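Local coordinates for ribose 5-phosphate isomerase B (Anaplasma phagocytophilum, PDB 4EM8), which probably interconverts ribose 5-phosphate and ribulose 5-phosphate as an aldose-ketose isomerase, at residues E20-L25 against V68-T73; D52-V57 against I75-A80; N86-L91 against V141-L146. All coordinates share one frame; numbering follows the deposited sequence.

Contact 1 of 3, residues E20-L25 against V68-T73; sequences ELRLFL and VLICGT
Arg22 meets Ile70 with its backbone and CB, not with its flat guanidinium group. The guanidinium carbon Arg22 CZ stands 7.4 Å from Ile70 CD1, and segment 68-73 covers neither of its faces and touches none of its edges. Its nitrogens are used on the far side instead. NH1 forms a salt bridge with Asp38, and NH2 is hydrogen-bonded to Ser14 OG and to the carbonyl of Cys41. These three partners probably fix the rotation of the group. The other flat group, the Phe24 ring, also faces elsewhere, packing on Pro119, Asp120 and Gln123.

What crosses the contact is aliphatic. Ile70 points at the helix and ends in its CD1 methyl. With chi2 at 165° the CG1 branch is extended, which carries CD1 right up to the helix backbone. There Ile70 CD1 lies 3.6 Å from Arg22 CA and 3.8 Å from Arg22 CB. Two leucines add to the pocket for this methyl. Leu21 CG is 4.1 Å from Ile70 CD1, and Leu25 CD1 is 4.3 Å from the same atom. The second branch has its own partner, for Ile70 CG2 sits 4.0 Å from Leu21 CD2. Leu21 and Ile70 cross at about a right angle. No hydrogen bond spans the two segments.

The helix segment runs nearly antiparallel to the strand, at 153°, with 9.0 Å between the axes. This is helix-on-sheet packing in a Rossmann-like alpha/beta fold. Helix 19-31 links strands 9-14 and 35-38, yet it also leans over strand 66-71. Phe112 of strand 109-113 touches Leu21 and Leu25 as well as Val68, Leu12 of strand 9-14 lies against Arg22 and Val68, and Ala122 of helix 119-131 packs on Leu21.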
ATOM      1  N   GLU A  20       4.805 -11.657  17.279  1.00 28.19           N
ATOM      2  CA  GLU A  20       4.695 -10.957  18.556  1.00 29.59           C
ATOM      3  C   GLU A  20       3.678  -9.795  18.485  1.00 26.71           C
ATOM      4  O   GLU A  20       2.811  -9.684  19.335  1.00 24.83           O
ATOM      5  CB  GLU A  20       6.084 -10.474  19.010  1.00 34.51           C
ATOM      6  CG  GLU A  20       6.099  -9.577  20.236  1.00 39.07           C
ATOM      7  CD  GLU A  20       7.504  -9.348  20.805  1.00 45.14           C
ATOM      8  OE1 GLU A  20       8.482  -9.949  20.288  1.00 48.67           O
ATOM      9  OE2 GLU A  20       7.621  -8.566  21.791  1.00 51.32           O
ATOM     10  N   LEU A  21       3.752  -8.962  17.450  1.00 23.81           N
ATOM     11  CA  LEU A  21       2.797  -7.883  17.325  1.00 23.07           C
ATOM     12  C   LEU A  21       1.376  -8.421  17.103  1.00 23.02           C
ATOM     13  O   LEU A  21       0.402  -7.879  17.643  1.00 22.66           O
ATOM     14  CB  LEU A  21       3.194  -6.964  16.176  1.00 21.91           C
ATOM     15  CG  LEU A  21       2.341  -5.716  15.962  1.00 21.64           C
ATOM     16  CD1 LEU A  21       2.314  -4.843  17.231  1.00 21.95           C
ATOM     17  CD2 LEU A  21       2.829  -4.953  14.730  1.00 20.82           C
ATOM     18  N   ARG A  22       1.254  -9.456  16.264  1.00 22.86           N
ATOM     19  CA  ARG A  22      -0.037 -10.064  16.001  1.00 23.06           C
ATOM     20  C   ARG A  22      -0.735 -10.534  17.295  1.00 23.59           C
ATOM     21  O   ARG A  22      -1.955 -10.376  17.463  1.00 23.36           O
ATOM     22  CB  ARG A  22       0.120 -11.229  15.011  1.00 22.95           C
ATOM     23  CG  ARG A  22      -1.213 -11.773  14.549  1.00 24.13           C
ATOM     24  CD  ARG A  22      -1.106 -13.061  13.758  1.00 24.54           C
ATOM     25  NE  ARG A  22      -1.054 -14.241  14.593  1.00 24.82           N
ATOM     26  CZ  ARG A  22      -0.152 -15.218  14.523  1.00 26.05           C
ATOM     27  NH1 ARG A  22      -0.282 -16.277  15.325  1.00 27.40           N
ATOM     28  NH2 ARG A  22       0.858 -15.193  13.656  1.00 25.70           N
ATOM     29  N   LEU A  23       0.024 -11.121  18.194  1.00 25.18           N
ATOM     30  CA  LEU A  23      -0.559 -11.674  19.423  1.00 26.83           C
ATOM     31  C   LEU A  23      -0.910 -10.525  20.393  1.00 27.74           C
ATOM     32  O   LEU A  23      -1.960 -10.564  21.051  1.00 27.77           O
ATOM     33  CB  LEU A  23       0.383 -12.699  20.069  1.00 28.59           C
ATOM     34  CG  LEU A  23       0.678 -14.004  19.299  1.00 29.37           C
ATOM     35  CD1 LEU A  23       1.702 -14.849  20.068  1.00 31.04           C
ATOM     36  CD2 LEU A  23      -0.573 -14.831  18.988  1.00 28.73           C
ATOM     37  N   PHE A  24      -0.063  -9.487  20.418  1.00 27.16           N
ATOM     38  CA  PHE A  24      -0.330  -8.256  21.175  1.00 27.41           C
ATOM     39  C   PHE A  24      -1.631  -7.563  20.729  1.00 27.50           C
ATOM     40  O   PHE A  24      -2.470  -7.186  21.579  1.00 27.24           O
ATOM     41  CB  PHE A  24       0.864  -7.293  21.061  1.00 27.96           C
ATOM     42  CG  PHE A  24       0.695  -5.998  21.838  1.00 28.51           C
ATOM     43  CD1 PHE A  24       0.918  -5.955  23.212  1.00 30.20           C
ATOM     44  CD2 PHE A  24       0.290  -4.827  21.186  1.00 28.30           C
ATOM     45  CE1 PHE A  24       0.765  -4.772  23.925  1.00 31.73           C
ATOM     46  CE2 PHE A  24       0.130  -3.638  21.892  1.00 29.45           C
ATOM     47  CZ  PHE A  24       0.368  -3.613  23.260  1.00 31.37           C
ATOM     48  N   LEU A  25      -1.802  -7.382  19.413  1.00 26.42           N
ATOM     49  CA  LEU A  25      -2.992  -6.725  18.893  1.00 25.24           C
ATOM     50  C   LEU A  25      -4.233  -7.618  18.989  1.00 25.06           C
ATOM     51  O   LEU A  25      -5.322  -7.102  19.155  1.00 24.77           O
ATOM     52  CB  LEU A  25      -2.792  -6.192  17.476  1.00 24.12           C
ATOM     53  CG  LEU A  25      -1.662  -5.185  17.316  1.00 24.37           C
ATOM     54  CD1 LEU A  25      -1.330  -4.970  15.828  1.00 23.32           C
ATOM     55  CD2 LEU A  25      -1.971  -3.877  18.031  1.00 24.63           C
ATOM     56  N   VAL A  68      -6.276  -7.746   9.614  1.00 22.99           N
ATOM     57  CA  VAL A  68      -4.998  -7.149   9.954  1.00 21.58           C
ATOM     58  C   VAL A  68      -3.905  -8.101   9.461  1.00 21.44           C
ATOM     59  O   VAL A  68      -3.915  -9.304   9.795  1.00 22.88           O
ATOM     60  CB  VAL A  68      -4.827  -6.881  11.466  1.00 22.08           C
ATOM     61  CG1 VAL A  68      -3.457  -6.311  11.760  1.00 21.82           C
ATOM     62  CG2 VAL A  68      -5.894  -5.928  12.013  1.00 22.18           C
ATOM     63  N   LEU A  69      -3.003  -7.582   8.644  1.00 20.58           N
ATOM     64  CA  LEU A  69      -1.849  -8.343   8.130  1.00 21.03           C
ATOM     65  C   LEU A  69      -0.499  -7.762   8.546  1.00 21.29           C
ATOM     66  O   LEU A  69      -0.287  -6.542   8.467  1.00 20.37           O
ATOM     67  CB  LEU A  69      -1.934  -8.391   6.608  1.00 21.31           C
ATOM     68  CG  LEU A  69      -3.162  -9.115   6.012  1.00 21.85           C
ATOM     69  CD1 LEU A  69      -3.227  -8.854   4.496  1.00 21.44           C
ATOM     70  CD2 LEU A  69      -3.146 -10.621   6.269  1.00 22.82           C
ATOM     71  N   ILE A  70       0.456  -8.614   8.943  1.00 21.34           N
ATOM     72  CA  ILE A  70       1.717  -8.101   9.492  1.00 21.55           C
ATOM     73  C   ILE A  70       2.945  -8.835   8.942  1.00 22.30           C
ATOM     74  O   ILE A  70       3.018 -10.042   9.006  1.00 23.41           O
ATOM     75  CB  ILE A  70       1.771  -8.152  11.038  1.00 21.81           C
ATOM     76  CG1 ILE A  70       0.465  -7.584  11.682  1.00 21.57           C
ATOM     77  CG2 ILE A  70       3.004  -7.388  11.553  1.00 21.43           C
ATOM     78  CD1 ILE A  70       0.309  -7.944  13.138  1.00 22.46           C
ATOM     79  N   CYS A  71       3.873  -8.099   8.355  1.00 22.89           N
ATOM     80  CA  CYS A  71       5.165  -8.675   7.973  1.00 23.30           C
ATOM     81  C   CYS A  71       6.201  -7.705   8.499  1.00 23.43           C
ATOM     82  O   CYS A  71       5.854  -6.756   9.202  1.00 23.33           O
ATOM     83  CB  CYS A  71       5.273  -8.920   6.472  1.00 23.67           C
ATOM     84  SG  CYS A  71       5.187  -7.469   5.368  1.00 23.52           S
ATOM     85  N   GLY A  72       7.471  -7.896   8.147  1.00 23.61           N
ATOM     86  CA  GLY A  72       8.502  -7.006   8.679  1.00 24.76           C
ATOM     87  C   GLY A  72       8.288  -5.520   8.411  1.00 24.00           C
ATOM     88  O   GLY A  72       8.457  -4.670   9.304  1.00 23.57           O
ATOM     89  N   THR A  73       7.906  -5.219   7.183  1.00 24.60           N
ATOM     90  CA  THR A  73       7.716  -3.834   6.689  1.00 24.43           C
ATOM     91  C   THR A  73       6.270  -3.421   6.467  1.00 23.73           C
ATOM     92  O   THR A  73       5.934  -2.219   6.413  1.00 24.40           O
ATOM     93  CB  THR A  73       8.406  -3.692   5.340  1.00 25.24           C
ATOM     94  OG1 THR A  73       7.734  -4.523   4.375  1.00 26.33           O
ATOM     95  CG2 THR A  73       9.878  -4.105   5.462  1.00 26.70           C
TER

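Contact 2 of 3, residues D52-V57 against I75-A80; sequences DYVHDV and IGMSIA
Val54 packs snugly against helix 75-81, chiefly through its CG2 methyl. CG2 of Val54 lies 3.5 Å from Met77 SD and 3.8 Å from Ala80 CB. Met77 and Ala80 are one helical turn apart, so both present themselves to the same methyl. The Met77 chain bends at chi2 (-58°), which brings SD to Val54 although the CB starts out along the helix flank. The two side chains run alongside each other, pointing opposite ways.

Within this contact the other methyl has the longer approach: Val54 CG1 is 4.0 Å from Ala80 O, beside the helix backbone. The solvent side differs in character. Asp52, His55 and Asp56, on both sides of Val54 in sequence, are exposed. Asp56 forms a salt bridge with Arg59. Asp52 forms one with Lys145 of the second subunit. That subunit also packs on Ala80, through its Leu146.

No hydrogen bond or charge pair joins the two segments. The touching groups are apolar: valine methyls against a thioether and an alanine methyl. Met77 also touches Cys71, the predicted proton acceptor, and Val54 lies against the Met77 sulfur. The contact is therefore consistent with an apolar second shell behind that cysteine.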
ATOM      1  N   ASP A  52       1.711 -16.487   1.697  1.00 31.94           N
ATOM      2  CA  ASP A  52       0.924 -17.659   2.028  1.00 33.63           C
ATOM      3  C   ASP A  52      -0.084 -17.432   3.166  1.00 32.77           C
ATOM      4  O   ASP A  52      -0.968 -18.245   3.359  1.00 34.80           O
ATOM      5  CB  ASP A  52       1.840 -18.831   2.390  1.00 34.90           C
ATOM      6  CG  ASP A  52       2.700 -19.279   1.230  1.00 36.16           C
ATOM      7  OD1 ASP A  52       2.272 -19.188   0.070  1.00 37.54           O
ATOM      8  OD2 ASP A  52       3.817 -19.728   1.476  1.00 37.81           O
ATOM      9  N   TYR A  53       0.051 -16.347   3.919  1.00 31.87           N
ATOM     10  CA  TYR A  53      -0.809 -16.092   5.095  1.00 30.88           C
ATOM     11  C   TYR A  53      -1.888 -15.004   4.881  1.00 29.70           C
ATOM     12  O   TYR A  53      -2.597 -14.596   5.803  1.00 31.43           O
ATOM     13  CB  TYR A  53       0.093 -15.851   6.312  1.00 29.95           C
ATOM     14  CG  TYR A  53       0.748 -17.149   6.715  1.00 31.90           C
ATOM     15  CD1 TYR A  53       1.918 -17.575   6.097  1.00 33.05           C
ATOM     16  CD2 TYR A  53       0.153 -17.981   7.643  1.00 32.45           C
ATOM     17  CE1 TYR A  53       2.498 -18.780   6.429  1.00 35.29           C
ATOM     18  CE2 TYR A  53       0.718 -19.192   7.981  1.00 35.62           C
ATOM     19  CZ  TYR A  53       1.903 -19.571   7.372  1.00 36.40           C
ATOM     20  OH  TYR A  53       2.477 -20.759   7.672  1.00 40.38           O
ATOM     21  N   VAL A  54      -2.062 -14.604   3.634  1.00 28.95           N
ATOM     22  CA  VAL A  54      -3.055 -13.590   3.255  1.00 28.17           C
ATOM     23  C   VAL A  54      -4.445 -14.188   2.949  1.00 30.49           C
ATOM     24  O   VAL A  54      -5.490 -13.642   3.326  1.00 30.17           O
ATOM     25  CB  VAL A  54      -2.503 -12.793   2.043  1.00 28.09           C
ATOM     26  CG1 VAL A  54      -3.554 -11.878   1.441  1.00 27.86           C
ATOM     27  CG2 VAL A  54      -1.252 -12.000   2.474  1.00 26.70           C
ATOM     28  N   HIS A  55      -4.454 -15.320   2.279  1.00 32.87           N
ATOM     29  CA  HIS A  55      -5.699 -15.894   1.768  1.00 36.22           C
ATOM     30  C   HIS A  55      -6.758 -16.115   2.811  1.00 34.61           C
ATOM     31  O   HIS A  55      -7.916 -15.761   2.618  1.00 35.30           O
ATOM     32  CB  HIS A  55      -5.396 -17.192   1.027  1.00 42.78           C
ATOM     33  CG  HIS A  55      -4.440 -17.007  -0.119  1.00 47.43           C
ATOM     34  ND1 HIS A  55      -3.112 -17.199   0.009  1.00 50.69           N
ATOM     35  CD2 HIS A  55      -4.657 -16.596  -1.437  1.00 52.36           C
ATOM     36  CE1 HIS A  55      -2.511 -16.944  -1.172  1.00 52.50           C
ATOM     37  NE2 HIS A  55      -3.458 -16.577  -2.054  1.00 52.88           N
ATOM     38  N   ASP A  56      -6.381 -16.693   3.935  1.00 33.78           N
ATOM     39  CA  ASP A  56      -7.344 -16.984   4.979  1.00 35.28           C
ATOM     40  C   ASP A  56      -7.984 -15.753   5.601  1.00 33.90           C
ATOM     41  O   ASP A  56      -9.105 -15.835   6.111  1.00 34.99           O
ATOM     42  CB  ASP A  56      -6.681 -17.792   6.081  1.00 36.88           C
ATOM     43  CG  ASP A  56      -6.580 -19.254   5.749  1.00 40.16           C
ATOM     44  OD1 ASP A  56      -7.120 -19.710   4.712  1.00 41.53           O
ATOM     45  OD2 ASP A  56      -5.951 -19.956   6.556  1.00 42.65           O
ATOM     46  N   VAL A  57      -7.267 -14.633   5.584  1.00 30.41           N
ATOM     47  CA  VAL A  57      -7.788 -13.385   6.102  1.00 28.83           C
ATOM     48  C   VAL A  57      -8.714 -12.745   5.071  1.00 28.16           C
ATOM     49  O   VAL A  57      -9.889 -12.469   5.357  1.00 27.01           O
ATOM     50  CB  VAL A  57      -6.611 -12.466   6.505  1.00 26.42           C
ATOM     51  CG1 VAL A  57      -7.051 -11.047   6.856  1.00 26.14           C
ATOM     52  CG2 VAL A  57      -5.886 -13.068   7.702  1.00 26.86           C
ATOM     53  N   ILE A  75       4.916  -3.824   3.658  1.00 21.83           N
ATOM     54  CA  ILE A  75       4.854  -3.511   2.241  1.00 22.43           C
ATOM     55  C   ILE A  75       4.343  -4.725   1.488  1.00 22.10           C
ATOM     56  O   ILE A  75       3.418  -4.627   0.671  1.00 22.85           O
ATOM     57  CB  ILE A  75       6.229  -3.080   1.659  1.00 23.50           C
ATOM     58  CG1 ILE A  75       6.716  -1.814   2.353  1.00 24.50           C
ATOM     59  CG2 ILE A  75       6.123  -2.861   0.140  1.00 24.33           C
ATOM     60  CD1 ILE A  75       8.206  -1.611   2.295  1.00 25.18           C
ATOM     61  N   GLY A  76       4.904  -5.887   1.800  1.00 22.38           N
ATOM     62  CA  GLY A  76       4.523  -7.113   1.115  1.00 22.88           C
ATOM     63  C   GLY A  76       3.099  -7.566   1.384  1.00 22.16           C
ATOM     64  O   GLY A  76       2.396  -8.001   0.459  1.00 22.62           O
ATOM     65  N   MET A  77       2.673  -7.477   2.634  1.00 21.24           N
ATOM     66  CA  MET A  77       1.279  -7.790   2.961  1.00 21.49           C
ATOM     67  C   MET A  77       0.293  -6.877   2.220  1.00 21.38           C
ATOM     68  O   MET A  77      -0.745  -7.334   1.752  1.00 20.19           O
ATOM     69  CB  MET A  77       1.033  -7.690   4.469  1.00 21.18           C
ATOM     70  CG  MET A  77       1.599  -8.876   5.283  1.00 21.65           C
ATOM     71  SD  MET A  77       0.908 -10.435   4.709  1.00 23.18           S
ATOM     72  CE  MET A  77       1.117 -11.451   6.193  1.00 23.33           C
ATOM     73  N   SER A  78       0.594  -5.584   2.125  1.00 21.52           N
ATOM     74  CA  SER A  78      -0.346  -4.666   1.423  1.00 22.13           C
ATOM     75  C   SER A  78      -0.456  -4.970  -0.062  1.00 21.84           C
ATOM     76  O   SER A  78      -1.553  -4.989  -0.622  1.00 20.92           O
ATOM     77  CB  SER A  78      -0.020  -3.197   1.679  1.00 23.33           C
ATOM     78  OG  SER A  78       1.338  -2.954   1.418  1.00 27.74           O
ATOM     79  N   ILE A  79       0.666  -5.295  -0.693  1.00 22.36           N
ATOM     80  CA  ILE A  79       0.662  -5.726  -2.092  1.00 22.52           C
ATOM     81  C   ILE A  79      -0.207  -6.991  -2.271  1.00 23.36           C
ATOM     82  O   ILE A  79      -1.066  -7.044  -3.147  1.00 24.42           O
ATOM     83  CB  ILE A  79       2.094  -6.027  -2.601  1.00 22.75           C
ATOM     84  CG1 ILE A  79       2.932  -4.744  -2.713  1.00 22.54           C
ATOM     85  CG2 ILE A  79       2.054  -6.719  -3.967  1.00 23.46           C
ATOM     86  CD1 ILE A  79       4.429  -5.028  -2.866  1.00 22.61           C
ATOM     87  N   ALA A  80       0.048  -8.009  -1.450  1.00 23.25           N
ATOM     88  CA  ALA A  80      -0.624  -9.281  -1.557  1.00 24.14           C
ATOM     89  C   ALA A  80      -2.126  -9.173  -1.273  1.00 24.19           C
ATOM     90  O   ALA A  80      -2.924  -9.822  -1.942  1.00 24.18           O
ATOM     91  CB  ALA A  80       0.037 -10.294  -0.616  1.00 24.00           C
TER

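Contact 3 of 3, residues N86-L91 against V141-L146; sequences NIRAAL and VRVQKL
Arg88 reaches across to helix 138-146 and brings its CD and the start of its guanidinium against Val143, and CD against Leu146. Its CB already points toward the helix. CG continues in that direction, and Arg88 CG comes within 4.4 Å of Leu146 CD1. CD is the atom with two neighbours: Val143 CG1 at 3.8 Å and Leu146 CD1 at 4.1 Å from Arg88 CD. At this point the chain bends, with chi3 at -62°, and the guanidinium turns aside instead of running on into the helix. Arg88 NE is also 3.8 Å from Val143 CG1. That methyl lies over one face of the guanidinium, with Arg88 CZ 4.2 Å from it. The tip is farther off: Arg88 NH1 and NH2 are 4.5 and 4.8 Å from Val143 CG1. NE is hydrogen-bonded to the carbonyl of Asp106, with a weak bond to the carbonyl of Asn105, and NH2 is also hydrogen-bonded outside the two segments.

Strand 89-91 is, within this chain, an outermost strand of the five-stranded parallel sheet of the Rossmann-like fold, next to strand 109-113. Helix 138-146 is the last helix of the chain and stands beyond that edge. Arg88 precedes the strand and spans the step between them.

On the helix, Val143 CG1 stands anti to the backbone N (chi1 172°), which turns it to the face of the Arg88 guanidinium. Arg88 and Val143 cross at about a right angle. The second subunit takes part in this region too: its Ile79 packs on Arg88. Arg83 of the same neighbour donates hydrogen bonds to two carbonyls, NH2 to Ile87 O and NE to Leu146 O.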
ATOM      1  N   ASN A  86     -12.257  -7.385  -3.357  1.00 30.25           N
ATOM      2  CA  ASN A  86     -13.111  -7.050  -2.206  1.00 30.10           C
ATOM      3  C   ASN A  86     -12.278  -6.360  -1.113  1.00 27.88           C
ATOM      4  O   ASN A  86     -12.834  -5.930  -0.137  1.00 26.46           O
ATOM      5  CB  ASN A  86     -13.783  -8.291  -1.596  1.00 31.62           C
ATOM      6  CG  ASN A  86     -12.784  -9.357  -1.154  1.00 32.99           C
ATOM      7  OD1 ASN A  86     -11.792  -9.598  -1.828  1.00 34.85           O
ATOM      8  ND2 ASN A  86     -13.053 -10.011  -0.017  1.00 34.88           N
ATOM      9  N   ILE A  87     -10.956  -6.310  -1.296  1.00 26.47           N
ATOM     10  CA  ILE A  87     -10.026  -5.861  -0.290  1.00 25.11           C
ATOM     11  C   ILE A  87      -9.479  -4.495  -0.619  1.00 24.14           C
ATOM     12  O   ILE A  87      -9.061  -4.201  -1.774  1.00 24.43           O
ATOM     13  CB  ILE A  87      -8.829  -6.820  -0.152  1.00 25.25           C
ATOM     14  CG1 ILE A  87      -9.269  -8.247   0.235  1.00 26.12           C
ATOM     15  CG2 ILE A  87      -7.838  -6.280   0.871  1.00 24.61           C
ATOM     16  CD1 ILE A  87     -10.065  -8.397   1.533  1.00 25.59           C
ATOM     17  N   ARG A  88      -9.432  -3.662   0.423  1.00 23.62           N
ATOM     18  CA  ARG A  88      -8.851  -2.334   0.326  1.00 22.24           C
ATOM     19  C   ARG A  88      -7.910  -2.187   1.497  1.00 21.15           C
ATOM     20  O   ARG A  88      -8.337  -1.810   2.608  1.00 20.94           O
ATOM     21  CB  ARG A  88      -9.950  -1.257   0.322  1.00 22.34           C
ATOM     22  CG  ARG A  88     -10.873  -1.391  -0.888  1.00 23.18           C
ATOM     23  CD  ARG A  88     -12.016  -0.389  -0.895  1.00 23.73           C
ATOM     24  NE  ARG A  88     -12.875  -0.581   0.259  1.00 23.93           N
ATOM     25  CZ  ARG A  88     -13.800  -1.535   0.351  1.00 24.89           C
ATOM     26  NH1 ARG A  88     -14.009  -2.357  -0.661  1.00 25.40           N
ATOM     27  NH2 ARG A  88     -14.522  -1.660   1.452  1.00 25.17           N
ATOM     28  N   ALA A  89      -6.642  -2.564   1.246  1.00 20.60           N
ATOM     29  CA  ALA A  89      -5.607  -2.612   2.273  1.00 19.93           C
ATOM     30  C   ALA A  89      -4.753  -1.365   2.329  1.00 19.53           C
ATOM     31  O   ALA A  89      -4.360  -0.836   1.310  1.00 18.87           O
ATOM     32  CB  ALA A  89      -4.696  -3.827   2.080  1.00 19.31           C
ATOM     33  N   ALA A  90      -4.365  -0.960   3.529  1.00 20.06           N
ATOM     34  CA  ALA A  90      -3.455   0.191   3.717  1.00 20.57           C
ATOM     35  C   ALA A  90      -2.419  -0.155   4.784  1.00 21.14           C
ATOM     36  O   ALA A  90      -2.772  -0.598   5.869  1.00 20.32           O
ATOM     37  CB  ALA A  90      -4.241   1.430   4.145  1.00 21.37           C
ATOM     38  N   LEU A  91      -1.142   0.042   4.452  1.00 22.24           N
ATOM     39  CA  LEU A  91      -0.042   0.037   5.430  1.00 22.49           C
ATOM     40  C   LEU A  91      -0.063   1.363   6.194  1.00 23.21           C
ATOM     41  O   LEU A  91       0.098   2.433   5.598  1.00 22.82           O
ATOM     42  CB  LEU A  91       1.302  -0.137   4.708  1.00 23.14           C
ATOM     43  CG  LEU A  91       2.610   0.027   5.494  1.00 23.46           C
ATOM     44  CD1 LEU A  91       2.563  -0.838   6.732  1.00 24.03           C
ATOM     45  CD2 LEU A  91       3.810  -0.314   4.596  1.00 23.57           C
ATOM     46  N   VAL A 141     -17.945   6.792  -5.361  1.00 31.45           N
ATOM     47  CA  VAL A 141     -17.729   6.344  -6.742  1.00 31.45           C
ATOM     48  C   VAL A 141     -16.336   5.721  -6.942  1.00 29.99           C
ATOM     49  O   VAL A 141     -16.193   4.714  -7.657  1.00 29.52           O
ATOM     50  CB  VAL A 141     -17.959   7.465  -7.793  1.00 32.94           C
ATOM     51  CG1 VAL A 141     -16.958   8.611  -7.647  1.00 32.29           C
ATOM     52  CG2 VAL A 141     -17.904   6.884  -9.195  1.00 34.24           C
ATOM     53  N   ARG A 142     -15.310   6.290  -6.306  1.00 28.38           N
ATOM     54  CA  ARG A 142     -13.931   5.779  -6.480  1.00 27.08           C
ATOM     55  C   ARG A 142     -13.729   4.436  -5.769  1.00 26.39           C
ATOM     56  O   ARG A 142     -13.121   3.504  -6.321  1.00 26.43           O
ATOM     57  CB  ARG A 142     -12.921   6.827  -5.988  1.00 26.59           C
ATOM     58  CG  ARG A 142     -12.974   8.091  -6.826  1.00 27.13           C
ATOM     59  CD  ARG A 142     -12.782   9.344  -5.992  1.00 26.37           C
ATOM     60  NE  ARG A 142     -12.974  10.572  -6.754  1.00 27.04           N
ATOM     61  CZ  ARG A 142     -12.813  11.801  -6.253  1.00 27.26           C
ATOM     62  NH1 ARG A 142     -12.479  11.964  -4.982  1.00 26.91           N
ATOM     63  NH2 ARG A 142     -12.990  12.857  -7.009  1.00 27.93           N
ATOM     64  N   VAL A 143     -14.273   4.318  -4.564  1.00 25.94           N
ATOM     65  CA  VAL A 143     -14.253   3.040  -3.843  1.00 25.79           C
ATOM     66  C   VAL A 143     -14.987   1.970  -4.649  1.00 27.00           C
ATOM     67  O   VAL A 143     -14.496   0.831  -4.791  1.00 27.70           O
ATOM     68  CB  VAL A 143     -14.821   3.198  -2.427  1.00 25.08           C
ATOM     69  CG1 VAL A 143     -15.003   1.870  -1.733  1.00 24.92           C
ATOM     70  CG2 VAL A 143     -13.910   4.109  -1.606  1.00 23.95           C
ATOM     71  N   GLN A 144     -16.133   2.327  -5.223  1.00 29.18           N
ATOM     72  CA  GLN A 144     -16.869   1.377  -6.072  1.00 31.16           C
ATOM     73  C   GLN A 144     -16.020   0.902  -7.254  1.00 30.61           C
ATOM     74  O   GLN A 144     -15.968  -0.301  -7.554  1.00 30.72           O
ATOM     75  CB  GLN A 144     -18.181   2.036  -6.541  1.00 35.51           C
ATOM     76  CG  GLN A 144     -19.116   1.148  -7.327  1.00 39.41           C
ATOM     77  CD  GLN A 144     -20.492   1.789  -7.504  1.00 45.03           C
ATOM     78  OE1 GLN A 144     -20.691   3.008  -7.282  1.00 48.29           O
ATOM     79  NE2 GLN A 144     -21.460   0.968  -7.882  1.00 48.81           N
ATOM     80  N   LYS A 145     -15.337   1.823  -7.923  1.00 30.07           N
ATOM     81  CA  LYS A 145     -14.429   1.450  -9.027  1.00 30.54           C
ATOM     82  C   LYS A 145     -13.284   0.524  -8.598  1.00 30.34           C
ATOM     83  O   LYS A 145     -12.870  -0.363  -9.357  1.00 30.71           O
ATOM     84  CB  LYS A 145     -13.895   2.699  -9.739  1.00 30.11           C
ATOM     85  CG  LYS A 145     -14.850   3.278 -10.776  1.00 31.53           C
ATOM     86  CD  LYS A 145     -14.490   4.710 -11.209  1.00 31.41           C
ATOM     87  CE  LYS A 145     -15.549   5.272 -12.165  1.00 32.58           C
ATOM     88  NZ  LYS A 145     -15.260   6.659 -12.663  1.00 31.62           N
ATOM     89  N   LEU A 146     -12.820   0.671  -7.362  1.00 29.65           N
ATOM     90  CA  LEU A 146     -11.760  -0.201  -6.830  1.00 29.33           C
ATOM     91  C   LEU A 146     -12.153  -1.675  -6.804  1.00 31.84           C
ATOM     92  O   LEU A 146     -11.287  -2.540  -6.826  1.00 32.86           O
ATOM     93  CB  LEU A 146     -11.313   0.241  -5.425  1.00 27.30           C
ATOM     94  CG  LEU A 146     -10.502   1.526  -5.260  1.00 26.03           C
ATOM     95  CD1 LEU A 146     -10.138   1.795  -3.787  1.00 23.52           C
ATOM     96  CD2 LEU A 146      -9.244   1.442  -6.114  1.00 26.24           C
TER

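Contacts 1 and 2 use opposite sides of strand 66-71. Ile70 faces helix 19-31, while Leu69 faces helix 75-81, with Leu69 CB 3.7 Å from Met77 CB. Their centres are about 12 Å apart. The predicted proton acceptor Cys71 ends the strand of contact 1, and the loop predicted to bind ribulose 5-phosphate runs on from it into contact 2. Contact 3 lies farther off, its centre about 15 Å from that of contact 2 and 22 Å from that of contact 1. It still touches contact 1, Thr73 O to Leu91 CD2 at 3.4 Å. Contacts 2 and 3 both touch the second subunit. His104 of that subunit packs on Thr73, consistent with an active site built from both chains.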